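Long-range contact in virulence factor (Pectobacterium carotovorum, PDB 2W3Y), which is an S-palmitoylated virulence factor of a Drosophila pathogen that binds to lipid vesicles: residues Q149-Q163 with F198-A210. Sequence-based numbering, arbitrary orientation.
Sequences QNFGNGLSAEMNKTQ and FKQEQKKIATSCA. With PLM (palmitic acid), chain C.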
loop_
_atom_site.group_PDB
_atom_site.type_symbol
_atom_site.label_atom_id
_atom_site.label_comp_id
_atom_site.label_asym_id
_atom_site.label_seq_id
_atom_site.Cartn_x
_atom_site.Cartn_y
_atom_site.Cartn_z
ATOM N N GLN A 149 4.766 -12.782 9.834
ATOM C CA GLN A 149 5.496 -14.000 10.131
ATOM C C GLN A 149 4.961 -15.178 9.311
ATOM O O GLN A 149 5.746 -15.912 8.657
ATOM C CB GLN A 149 5.465 -14.275 11.644
ATOM C CG GLN A 149 6.096 -15.579 12.069
ATOM C CD GLN A 149 6.366 -15.619 13.560
ATOM O OE1 GLN A 149 5.460 -15.427 14.388
ATOM N NE2 GLN A 149 7.617 -15.867 13.913
ATOM N N ASN A 150 3.636 -15.344 9.328
ATOM C CA ASN A 150 2.990 -16.417 8.587
ATOM C C ASN A 150 3.125 -16.223 7.076
ATOM O O ASN A 150 3.394 -17.186 6.357
ATOM C CB ASN A 150 1.518 -16.551 8.968
ATOM C CG ASN A 150 1.326 -16.997 10.413
ATOM O OD1 ASN A 150 2.231 -17.565 11.035
ATOM N ND2 ASN A 150 0.147 -16.734 10.952
ATOM N N PHE A 151 2.951 -14.984 6.610
ATOM C CA PHE A 151 3.130 -14.678 5.195
ATOM C C PHE A 151 4.583 -14.932 4.749
ATOM O O PHE A 151 4.823 -15.375 3.625
ATOM C CB PHE A 151 2.704 -13.250 4.860
ATOM C CG PHE A 151 2.662 -12.977 3.378
ATOM C CD1 PHE A 151 1.647 -13.518 2.587
ATOM C CD2 PHE A 151 3.658 -12.223 2.768
ATOM C CE1 PHE A 151 1.617 -13.292 1.209
ATOM C CE2 PHE A 151 3.627 -11.983 1.375
ATOM C CZ PHE A 151 2.609 -12.514 0.607
ATOM N N GLY A 152 5.531 -14.638 5.637
ATOM C CA GLY A 152 6.958 -14.851 5.361
ATOM C C GLY A 152 7.311 -16.273 4.933
ATOM O O GLY A 152 8.245 -16.470 4.157
ATOM N N ASN A 153 6.576 -17.260 5.440
ATOM C CA ASN A 153 6.741 -18.660 5.010
ATOM C C ASN A 153 6.539 -18.849 3.504
ATOM O O ASN A 153 7.356 -19.498 2.818
ATOM C CB ASN A 153 5.782 -19.578 5.765
ATOM C CG ASN A 153 6.164 -19.763 7.218
ATOM O OD1 ASN A 153 5.310 -19.673 8.105
ATOM N ND2 ASN A 153 7.438 -20.045 7.477
ATOM N N GLY A 154 5.453 -18.269 2.995
ATOM C CA GLY A 154 5.139 -18.331 1.567
ATOM C C GLY A 154 6.109 -17.527 0.733
ATOM O O GLY A 154 6.520 -17.957 -0.335
ATOM N N LEU A 155 6.464 -16.346 1.231
ATOM C CA LEU A 155 7.381 -15.447 0.551
ATOM C C LEU A 155 8.752 -16.093 0.373
ATOM O O LEU A 155 9.335 -16.059 -0.723
ATOM C CB LEU A 155 7.498 -14.156 1.361
ATOM C CG LEU A 155 7.916 -12.826 0.738
ATOM C CD1 LEU A 155 7.068 -12.436 -0.491
ATOM C CD2 LEU A 155 7.823 -11.740 1.807
ATOM N N SER A 156 9.237 -16.688 1.466
ATOM C CA SER A 156 10.531 -17.358 1.544
ATOM C C SER A 156 10.629 -18.509 0.553
ATOM O O SER A 156 11.638 -18.639 -0.174
ATOM C CB SER A 156 10.756 -17.874 2.976
ATOM O OG SER A 156 12.008 -18.539 3.097
ATOM N N ALA A 157 9.586 -19.339 0.538
ATOM C CA ALA A 157 9.445 -20.413 -0.436
ATOM C C ALA A 157 9.578 -19.925 -1.888
ATOM O O ALA A 157 10.304 -20.534 -2.688
ATOM C CB ALA A 157 8.114 -21.147 -0.235
ATOM N N GLU A 158 8.898 -18.833 -2.236
ATOM C CA GLU A 158 8.986 -18.313 -3.611
ATOM C C GLU A 158 10.356 -17.740 -3.956
ATOM O O GLU A 158 10.914 -18.097 -4.988
ATOM C CB GLU A 158 7.893 -17.279 -3.924
ATOM C CG GLU A 158 6.456 -17.796 -3.855
ATOM C CD GLU A 158 6.071 -18.730 -4.991
ATOM O OE1 GLU A 158 6.927 -19.063 -5.844
ATOM O OE2 GLU A 158 4.884 -19.138 -5.039
ATOM N N MET A 159 10.884 -16.860 -3.104
ATOM C CA MET A 159 12.165 -16.178 -3.359
ATOM C C MET A 159 13.386 -17.091 -3.422
ATOM O O MET A 159 14.349 -16.794 -4.123
ATOM C CB MET A 159 12.394 -14.991 -2.396
ATOM C CG MET A 159 12.751 -15.281 -0.929
ATOM S SD MET A 159 12.881 -13.719 0.057
ATOM C CE MET A 159 11.692 -12.689 -0.821
ATOM N N ASN A 160 13.329 -18.206 -2.709
ATOM C CA ASN A 160 14.455 -19.141 -2.655
ATOM C C ASN A 160 14.491 -20.163 -3.803
ATOM O O ASN A 160 15.353 -21.044 -3.842
ATOM C CB ASN A 160 14.501 -19.838 -1.296
ATOM C CG ASN A 160 15.025 -18.928 -0.191
ATOM O OD1 ASN A 160 14.386 -18.771 0.850
ATOM N ND2 ASN A 160 16.199 -18.328 -0.412
ATOM N N LYS A 161 13.556 -20.032 -4.735
ATOM C CA LYS A 161 13.470 -20.927 -5.884
ATOM C C LYS A 161 14.659 -20.762 -6.811
ATOM O O LYS A 161 15.144 -21.757 -7.358
ATOM C CB LYS A 161 12.155 -20.722 -6.639
ATOM C CG LYS A 161 10.956 -21.342 -5.924
ATOM C CD LYS A 161 9.650 -21.155 -6.688
ATOM C CE LYS A 161 8.530 -21.952 -6.021
ATOM N NZ LYS A 161 7.170 -21.582 -6.497
ATOM N N THR A 162 15.128 -19.518 -6.979
ATOM C CA THR A 162 16.350 -19.235 -7.753
ATOM C C THR A 162 17.277 -18.239 -7.048
ATOM O O THR A 162 16.957 -17.709 -5.969
ATOM C CB THR A 162 16.052 -18.691 -9.187
ATOM O OG1 THR A 162 15.586 -17.342 -9.106
ATOM C CG2 THR A 162 15.009 -19.538 -9.926
ATOM N N GLN A 163 18.417 -17.959 -7.690
ATOM C CA GLN A 163 19.405 -17.015 -7.160
ATOM C C GLN A 163 19.086 -15.562 -7.509
ATOM O O GLN A 163 19.745 -14.638 -7.024
ATOM C CB GLN A 163 20.805 -17.362 -7.684
ATOM C CG GLN A 163 21.342 -18.673 -7.172
ATOM C CD GLN A 163 21.496 -18.687 -5.667
ATOM O OE1 GLN A 163 20.900 -19.515 -4.980
ATOM N NE2 GLN A 163 22.284 -17.759 -5.147
ATOM N N PHE A 198 14.542 -8.247 -2.809
ATOM C CA PHE A 198 15.450 -8.973 -1.935
ATOM C C PHE A 198 16.568 -9.527 -2.809
ATOM O O PHE A 198 16.305 -10.290 -3.729
ATOM C CB PHE A 198 14.763 -10.170 -1.260
ATOM C CG PHE A 198 13.750 -9.812 -0.213
ATOM C CD1 PHE A 198 14.082 -9.880 1.148
ATOM C CD2 PHE A 198 12.443 -9.463 -0.574
ATOM C CE1 PHE A 198 13.139 -9.577 2.145
ATOM C CE2 PHE A 198 11.478 -9.167 0.419
ATOM C CZ PHE A 198 11.835 -9.214 1.781
ATOM N N LYS A 199 17.802 -9.149 -2.502
ATOM C CA LYS A 199 19.000 -9.775 -3.071
ATOM C C LYS A 199 19.215 -11.147 -2.409
ATOM O O LYS A 199 18.701 -11.401 -1.318
ATOM C CB LYS A 199 20.233 -8.887 -2.811
ATOM C CG LYS A 199 20.156 -7.473 -3.374
ATOM C CD LYS A 199 21.551 -6.822 -3.386
ATOM C CE LYS A 199 21.493 -5.337 -3.126
ATOM N NZ LYS A 199 20.601 -4.619 -4.070
ATOM N N GLN A 200 19.977 -12.031 -3.056
ATOM C CA GLN A 200 20.175 -13.384 -2.514
ATOM C C GLN A 200 20.512 -13.400 -1.013
ATOM O O GLN A 200 19.905 -14.142 -0.250
ATOM C CB GLN A 200 21.250 -14.163 -3.301
ATOM C CG GLN A 200 21.394 -15.622 -2.836
ATOM C CD GLN A 200 20.087 -16.392 -2.941
ATOM O OE1 GLN A 200 19.393 -16.307 -3.951
ATOM N NE2 GLN A 200 19.741 -17.136 -1.896
ATOM N N GLU A 201 21.453 -12.546 -0.600
ATOM C CA GLU A 201 21.955 -12.517 0.784
ATOM C C GLU A 201 20.925 -11.961 1.786
ATOM O O GLU A 201 21.075 -12.117 2.996
ATOM C CB GLU A 201 23.284 -11.755 0.857
ATOM C CG GLU A 201 23.183 -10.253 0.508
ATOM C CD GLU A 201 24.472 -9.474 0.755
ATOM O OE1 GLU A 201 25.463 -9.671 -0.000
ATOM O OE2 GLU A 201 24.488 -8.639 1.700
ATOM N N GLN A 202 19.876 -11.329 1.267
ATOM C CA GLN A 202 18.789 -10.801 2.086
ATOM C C GLN A 202 17.611 -11.768 2.270
ATOM O O GLN A 202 16.721 -11.508 3.087
ATOM C CB GLN A 202 18.270 -9.509 1.462
ATOM C CG GLN A 202 19.232 -8.356 1.523
ATOM C CD GLN A 202 18.709 -7.173 0.779
ATOM O OE1 GLN A 202 18.503 -7.232 -0.436
ATOM N NE2 GLN A 202 18.517 -6.063 1.492
ATOM N N LYS A 203 17.588 -12.872 1.522
ATOM C CA LYS A 203 16.393 -13.737 1.505
ATOM C C LYS A 203 16.052 -14.358 2.855
ATOM O O LYS A 203 14.873 -14.539 3.169
ATOM C CB LYS A 203 16.456 -14.787 0.382
ATOM C CG LYS A 203 16.351 -14.137 -0.986
ATOM C CD LYS A 203 16.570 -15.095 -2.128
ATOM C CE LYS A 203 16.609 -14.346 -3.452
ATOM N NZ LYS A 203 16.709 -15.317 -4.599
ATOM N N LYS A 204 17.095 -14.646 3.641
ATOM C CA LYS A 204 17.005 -15.091 5.045
ATOM C C LYS A 204 16.044 -14.290 5.936
ATOM O O LYS A 204 15.475 -14.842 6.879
ATOM C CB LYS A 204 18.399 -15.037 5.685
ATOM C CG LYS A 204 19.030 -16.390 6.039
ATOM C CD LYS A 204 19.347 -17.257 4.807
ATOM C CE LYS A 204 20.816 -17.726 4.766
ATOM N NZ LYS A 204 21.741 -16.644 4.276
ATOM N N ILE A 205 15.882 -12.998 5.643
ATOM C CA ILE A 205 15.032 -12.098 6.444
ATOM C C ILE A 205 13.577 -12.583 6.553
ATOM O O ILE A 205 12.938 -12.428 7.611
ATOM C CB ILE A 205 15.093 -10.641 5.913
ATOM C CG1 ILE A 205 16.499 -10.068 6.112
ATOM C CG2 ILE A 205 14.029 -9.734 6.597
ATOM C CD1 ILE A 205 16.774 -8.800 5.311
ATOM N N ALA A 206 13.075 -13.189 5.472
ATOM C CA ALA A 206 11.685 -13.684 5.394
ATOM C C ALA A 206 11.315 -14.793 6.393
ATOM O O ALA A 206 10.131 -15.074 6.615
ATOM C CB ALA A 206 11.350 -14.118 3.952
ATOM N N THR A 207 12.316 -15.413 7.007
ATOM C CA THR A 207 12.068 -16.409 8.065
ATOM C C THR A 207 12.723 -16.078 9.414
ATOM O O THR A 207 13.047 -16.976 10.188
ATOM C CB THR A 207 12.528 -17.809 7.621
ATOM O OG1 THR A 207 13.893 -17.741 7.189
ATOM C CG2 THR A 207 11.632 -18.342 6.487
ATOM N N SER A 208 12.903 -14.792 9.699
ATOM C CA SER A 208 13.649 -14.363 10.879
ATOM C C SER A 208 12.779 -13.656 11.926
ATOM O O SER A 208 13.308 -13.137 12.910
ATOM C CB SER A 208 14.761 -13.410 10.453
ATOM O OG SER A 208 14.205 -12.139 10.152
ATOM N N CYS A 209 11.466 -13.616 11.699
ATOM C CA CYS A 209 10.561 -12.823 12.547
ATOM C C CYS A 209 10.391 -13.369 13.976
ATOM O O CYS A 209 9.854 -12.674 14.848
ATOM C CB CYS A 209 9.191 -12.669 11.883
ATOM S SG CYS A 209 9.122 -11.534 10.447
ATOM N N ALA A 210 10.832 -14.605 14.208
ATOM C CA ALA A 210 10.735 -15.221 15.545
ATOM C C ALA A 210 12.052 -15.146 16.322
ATOM O O ALA A 210 12.095 -15.436 17.522
ATOM C CB ALA A 210 10.242 -16.665 15.441
HETATM C C1 PLM C . 8.976 -12.282 9.014
HETATM O O2 PLM C . 9.387 -13.452 9.234
HETATM C C2 PLM C . 9.611 -11.439 7.915
HETATM C C3 PLM C . 8.703 -11.223 6.707
HETATM C C4 PLM C . 9.366 -10.408 5.595
HETATM C C5 PLM C . 9.403 -8.910 5.895
HETATM C C6 PLM C . 10.533 -8.190 5.160
HETATM C C7 PLM C . 10.300 -6.681 5.127
HETATM C C8 PLM C . 11.596 -5.869 5.036
HETATM C C9 PLM C . 11.718 -5.255 3.642
HETATM C CA PLM C . 11.587 -3.736 3.615
HETATM C CB PLM C . 10.322 -3.295 2.888
HETATM C CC PLM C . 9.890 -1.919 3.371
HETATM C CD PLM C . 8.382 -1.823 3.548
HETATM C CE PLM C . 7.824 -0.723 2.658
HETATM C CF PLM C . 6.439 -0.281 3.111
HETATM O O HOH W 1 8.296 -16.736 8.639
HETATM O O HOH W 2 13.768 -16.954 3.605
HETATM O O HOH W 3 17.751 -19.267 -3.295
HETATM O O HOH W 4 20.042 -12.117 -5.726
#
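Met159 lies over one face of the Phe198 ring in a Met-aromatic contact, where the end of helix 142-159 meets the loop joining strands 185-198 and 214-228, the loop that carries the S-palmitoylated Cys209 of the Evf fold. SD stands 4.3 Å from the Phe198 ring centroid; CE, swung over the rim by the bend at chi3 (30°), adds a CH-pi contact above CD2. Tyr168 and Phe219 also pack against this ring.

Apolar contacts continue along the helix. The extended Lys203 chain runs antiparallel to the Met159 side chain, its CG 3.6 Å from Met159 SD, while Ala206 CB rests on Ser156 CB.

Among polar groups, Lys203 NZ donates to Met159 O at the helix end (2.8 Å), to Gln200 OE1 from above its carbonyl plane, and to Ala164 O. This grip ties the ammonium to both sides of the contact. Where the backbones close in, Gly152 CA lies 3.4 Å from Ala206 O in a CA-H...O contact. Waters bridge Gln149 O to Ala206 O and Gln163 O to Gln200 N.

The lipid is joined through a thioester, Cys209 SG to palmitoyl C1 (1.6 Å). Cys209 N makes a weak hydrogen bond to palmitoyl O2 (3.2 Å). Farther along the acyl chain, palmitoyl C6 meets the edge of the Phe198 ring in plane, 3.8 Å from Phe198 CZ.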